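Local atomic coordinates of possible atls1-like light-inducible protein (Prochlorococcus marinus, PDB entry 2XCZ), a protein that belongs to the macrophage migration inhibitory factor (MIF) family and assembles from three copies of a compact alpha/beta chain, its precise role being unassigned. Residues P2-A16 with Y37-T49. Residues are numbered along the deposited sequence; the frame is centred on the assembly and turned at random.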
# COMPACT_ATOMS: atom_id res chain seq x y z
N PRO A 2 13.56 4.00 -7.02
CA PRO A 2 12.55 4.57 -6.14
C PRO A 2 11.13 4.25 -6.58
O PRO A 2 10.88 3.90 -7.73
CB PRO A 2 12.77 6.09 -6.27
CG PRO A 2 14.17 6.22 -6.81
CD PRO A 2 14.36 5.05 -7.68
N LEU A 3 10.21 4.42 -5.65
CA LEU A 3 8.80 4.14 -5.86
C LEU A 3 8.02 5.27 -5.21
O LEU A 3 8.31 5.67 -4.08
CB LEU A 3 8.43 2.81 -5.19
CG LEU A 3 6.95 2.43 -5.16
CD1 LEU A 3 6.42 2.00 -6.51
CD2 LEU A 3 6.76 1.32 -4.14
N ILE A 4 7.05 5.80 -5.95
CA ILE A 4 6.08 6.73 -5.38
C ILE A 4 4.65 6.38 -5.83
O ILE A 4 4.30 6.49 -7.01
CB ILE A 4 6.47 8.20 -5.64
CG1 ILE A 4 5.46 9.17 -5.00
CG2 ILE A 4 6.71 8.47 -7.16
CD1 ILE A 4 5.99 10.60 -4.85
N ASN A 5 3.83 5.97 -4.86
CA ASN A 5 2.45 5.58 -5.11
C ASN A 5 1.52 6.61 -4.47
O ASN A 5 1.61 6.86 -3.26
CB ASN A 5 2.18 4.19 -4.53
CG ASN A 5 2.85 3.07 -5.30
OD1 ASN A 5 2.90 3.07 -6.54
ND2 ASN A 5 3.34 2.07 -4.57
N ILE A 6 0.66 7.24 -5.27
CA ILE A 6 -0.25 8.26 -4.74
C ILE A 6 -1.67 7.73 -4.73
O ILE A 6 -2.15 7.16 -5.71
CB ILE A 6 -0.19 9.57 -5.59
CG1 ILE A 6 1.24 10.13 -5.65
CG2 ILE A 6 -1.11 10.63 -4.99
CD1 ILE A 6 1.46 11.07 -6.86
N GLN A 7 -2.34 7.92 -3.60
CA GLN A 7 -3.74 7.54 -3.44
C GLN A 7 -4.50 8.83 -3.07
O GLN A 7 -4.27 9.42 -2.00
CB GLN A 7 -3.82 6.48 -2.34
CG GLN A 7 -5.20 6.10 -1.86
CD GLN A 7 -5.15 5.51 -0.47
OE1 GLN A 7 -5.52 6.16 0.51
NE2 GLN A 7 -4.64 4.28 -0.36
N ALA A 8 -5.39 9.28 -3.95
CA ALA A 8 -6.02 10.59 -3.73
C ALA A 8 -7.53 10.50 -3.73
O ALA A 8 -8.09 9.62 -4.38
CB ALA A 8 -5.53 11.61 -4.78
N SER A 9 -8.17 11.42 -3.01
CA SER A 9 -9.62 11.46 -2.91
C SER A 9 -10.30 12.18 -4.07
O SER A 9 -11.49 11.94 -4.36
CB SER A 9 -10.05 12.10 -1.58
OG SER A 9 -9.78 13.50 -1.58
N VAL A 10 -9.55 13.04 -4.75
CA VAL A 10 -10.10 13.85 -5.86
C VAL A 10 -10.40 12.99 -7.09
O VAL A 10 -9.86 11.89 -7.24
CB VAL A 10 -9.17 15.02 -6.25
CG1 VAL A 10 -8.94 15.96 -5.08
CG2 VAL A 10 -7.85 14.49 -6.81
N PRO A 11 -11.26 13.47 -8.00
CA PRO A 11 -11.56 12.66 -9.18
C PRO A 11 -10.35 12.43 -10.09
O PRO A 11 -9.38 13.21 -10.05
CB PRO A 11 -12.60 13.51 -9.91
CG PRO A 11 -13.22 14.33 -8.84
CD PRO A 11 -12.12 14.66 -7.91
N ALA A 12 -10.40 11.38 -10.91
CA ALA A 12 -9.33 11.10 -11.88
C ALA A 12 -9.04 12.31 -12.77
O ALA A 12 -9.95 13.07 -13.09
CB ALA A 12 -9.67 9.89 -12.70
N VAL A 13 -7.77 12.50 -13.14
CA VAL A 13 -7.40 13.63 -14.00
C VAL A 13 -6.91 13.18 -15.38
O VAL A 13 -6.23 12.16 -15.53
CB VAL A 13 -6.38 14.60 -13.35
CG1 VAL A 13 -6.96 15.22 -12.09
CG2 VAL A 13 -5.07 13.88 -13.04
N ALA A 14 -7.30 13.93 -16.41
CA ALA A 14 -6.94 13.60 -17.78
C ALA A 14 -5.42 13.56 -18.01
O ALA A 14 -4.94 12.75 -18.80
CB ALA A 14 -7.62 14.56 -18.76
N ASP A 15 -4.69 14.41 -17.28
CA ASP A 15 -3.23 14.52 -17.44
C ASP A 15 -2.42 13.70 -16.43
O ASP A 15 -1.27 14.04 -16.14
CB ASP A 15 -2.79 15.99 -17.42
CG ASP A 15 -3.13 16.70 -16.11
OD1 ASP A 15 -3.99 16.21 -15.34
OD2 ASP A 15 -2.51 17.77 -15.86
N ALA A 16 -3.00 12.61 -15.92
CA ALA A 16 -2.29 11.70 -15.00
C ALA A 16 -0.90 11.30 -15.53
O ALA A 16 0.10 11.37 -14.81
CB ALA A 16 -3.13 10.48 -14.70
N TYR A 37 15.00 3.73 -13.02
CA TYR A 37 14.59 2.94 -11.85
C TYR A 37 13.44 3.54 -11.04
O TYR A 37 13.05 2.99 -10.03
CB TYR A 37 15.79 2.66 -10.95
CG TYR A 37 16.80 1.76 -11.61
CD1 TYR A 37 16.52 0.41 -11.84
CD2 TYR A 37 18.02 2.26 -12.05
CE1 TYR A 37 17.44 -0.44 -12.48
CE2 TYR A 37 18.95 1.42 -12.70
CZ TYR A 37 18.65 0.08 -12.90
OH TYR A 37 19.58 -0.73 -13.54
N VAL A 38 12.89 4.65 -11.52
CA VAL A 38 11.77 5.28 -10.79
C VAL A 38 10.43 4.72 -11.26
O VAL A 38 10.11 4.74 -12.46
CB VAL A 38 11.76 6.83 -10.96
CG1 VAL A 38 10.54 7.45 -10.28
CG2 VAL A 38 13.03 7.44 -10.43
N MET A 39 9.63 4.27 -10.29
CA MET A 39 8.28 3.79 -10.56
C MET A 39 7.28 4.70 -9.86
O MET A 39 7.47 5.07 -8.70
CB MET A 39 8.11 2.36 -10.05
CG MET A 39 6.74 1.74 -10.36
SD MET A 39 6.63 -0.02 -9.95
CE MET A 39 7.59 -0.73 -11.28
N THR A 40 6.20 5.05 -10.56
CA THR A 40 5.19 5.95 -9.99
C THR A 40 3.79 5.41 -10.24
O THR A 40 3.57 4.63 -11.17
CB THR A 40 5.25 7.41 -10.57
OG1 THR A 40 4.63 7.45 -11.87
CG2 THR A 40 6.69 7.94 -10.68
N SER A 41 2.84 5.83 -9.41
CA SER A 41 1.43 5.56 -9.67
C SER A 41 0.52 6.64 -9.10
O SER A 41 0.88 7.35 -8.16
CB SER A 41 1.01 4.19 -9.13
OG SER A 41 0.99 4.17 -7.72
N LEU A 42 -0.68 6.74 -9.69
CA LEU A 42 -1.71 7.66 -9.22
C LEU A 42 -3.08 6.99 -9.26
O LEU A 42 -3.61 6.69 -10.35
CB LEU A 42 -1.74 8.94 -10.07
CG LEU A 42 -2.83 9.97 -9.74
CD1 LEU A 42 -2.72 10.48 -8.30
CD2 LEU A 42 -2.81 11.12 -10.75
N GLN A 43 -3.63 6.76 -8.08
CA GLN A 43 -4.98 6.22 -7.94
C GLN A 43 -5.89 7.30 -7.37
O GLN A 43 -5.81 7.64 -6.18
CB GLN A 43 -4.99 4.97 -7.06
CG GLN A 43 -6.35 4.29 -6.96
CD GLN A 43 -6.94 3.95 -8.32
OE1 GLN A 43 -6.25 3.40 -9.18
NE2 GLN A 43 -8.21 4.28 -8.52
N CYS A 44 -6.75 7.84 -8.22
CA CYS A 44 -7.71 8.85 -7.79
C CYS A 44 -9.08 8.23 -7.47
O CYS A 44 -9.30 7.02 -7.66
CB CYS A 44 -7.85 9.94 -8.86
SG CYS A 44 -6.39 10.97 -9.09
N GLY A 45 -10.00 9.08 -7.00
CA GLY A 45 -11.37 8.68 -6.70
C GLY A 45 -11.57 7.75 -5.51
O GLY A 45 -12.61 7.10 -5.40
N VAL A 46 -10.58 7.68 -4.62
CA VAL A 46 -10.65 6.82 -3.45
C VAL A 46 -11.36 7.53 -2.30
O VAL A 46 -11.00 8.66 -1.94
CB VAL A 46 -9.23 6.43 -2.99
CG1 VAL A 46 -9.29 5.47 -1.80
CG2 VAL A 46 -8.45 5.83 -4.14
N PRO A 47 -12.41 6.91 -1.74
CA PRO A 47 -13.04 7.48 -0.56
C PRO A 47 -12.01 7.62 0.57
O PRO A 47 -11.35 6.63 0.95
CB PRO A 47 -14.12 6.44 -0.20
CG PRO A 47 -14.47 5.85 -1.51
CD PRO A 47 -13.16 5.75 -2.24
N MET A 48 -11.86 8.84 1.06
CA MET A 48 -10.89 9.12 2.13
C MET A 48 -11.45 10.16 3.08
O MET A 48 -12.26 11.00 2.68
CB MET A 48 -9.60 9.68 1.53
CG MET A 48 -8.83 8.68 0.70
SD MET A 48 -7.25 9.33 0.18
CE MET A 48 -6.38 9.45 1.75
N THR A 49 -11.03 10.09 4.33
CA THR A 49 -11.19 11.22 5.25
C THR A 49 -9.83 11.67 5.77
O THR A 49 -8.87 10.90 5.81
CB THR A 49 -12.13 10.91 6.44
OG1 THR A 49 -11.50 9.99 7.34
CG2 THR A 49 -13.45 10.34 5.96
O HOH W 1 -1.36 4.51 -6.32
O HOH W 2 -12.98 10.36 -2.88
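Leu3 to Ala8 and Met39 to Gln43 run side by side as the two parallel strands of a beta-alpha-beta unit of the MIF fold, joined by helix 16-31. Their backbones form an alternating parallel ladder, from Met39 N on Pro2 O to Ala8 N on Gln43 O (2.8 Å). Beyond it the pairing shifts: Val46 N reaches Ala8 O at 3.2 Å, while Gly45, at positive phi, gives its N-H to Val10 O.

Apolar contacts fill the face that the helices cover. Leu42 CD1 meets Ile6 CG2 at 3.7 Å, and its other methyl, CD2, lies 4.0 Å from Ala16 CB; Ile4 CG2 touches Thr40 CG2, and helix 72-88 packs on Ile4, Ile6 and Leu42. On the reverse face Leu3 CD1 lies alongside Met39 CG; both chains start trans to their own backbone N (chi1 173° and -176°), which sends them the same way. At its outer edge, strand 39-43 pairs antiparallel through Met39 to Ser41 with a strand of a second subunit.

Asn5 and Ser41 form a polar pair on that reverse face. Glu61 takes the Asn5 ND2 end, leaving OD1 to accept from Ser41 OG at 2.5 Å, the donor tilted 28° from the carbonyl plane. A water donates to both Ser41 OG and Ile6 O, each at 2.8 Å.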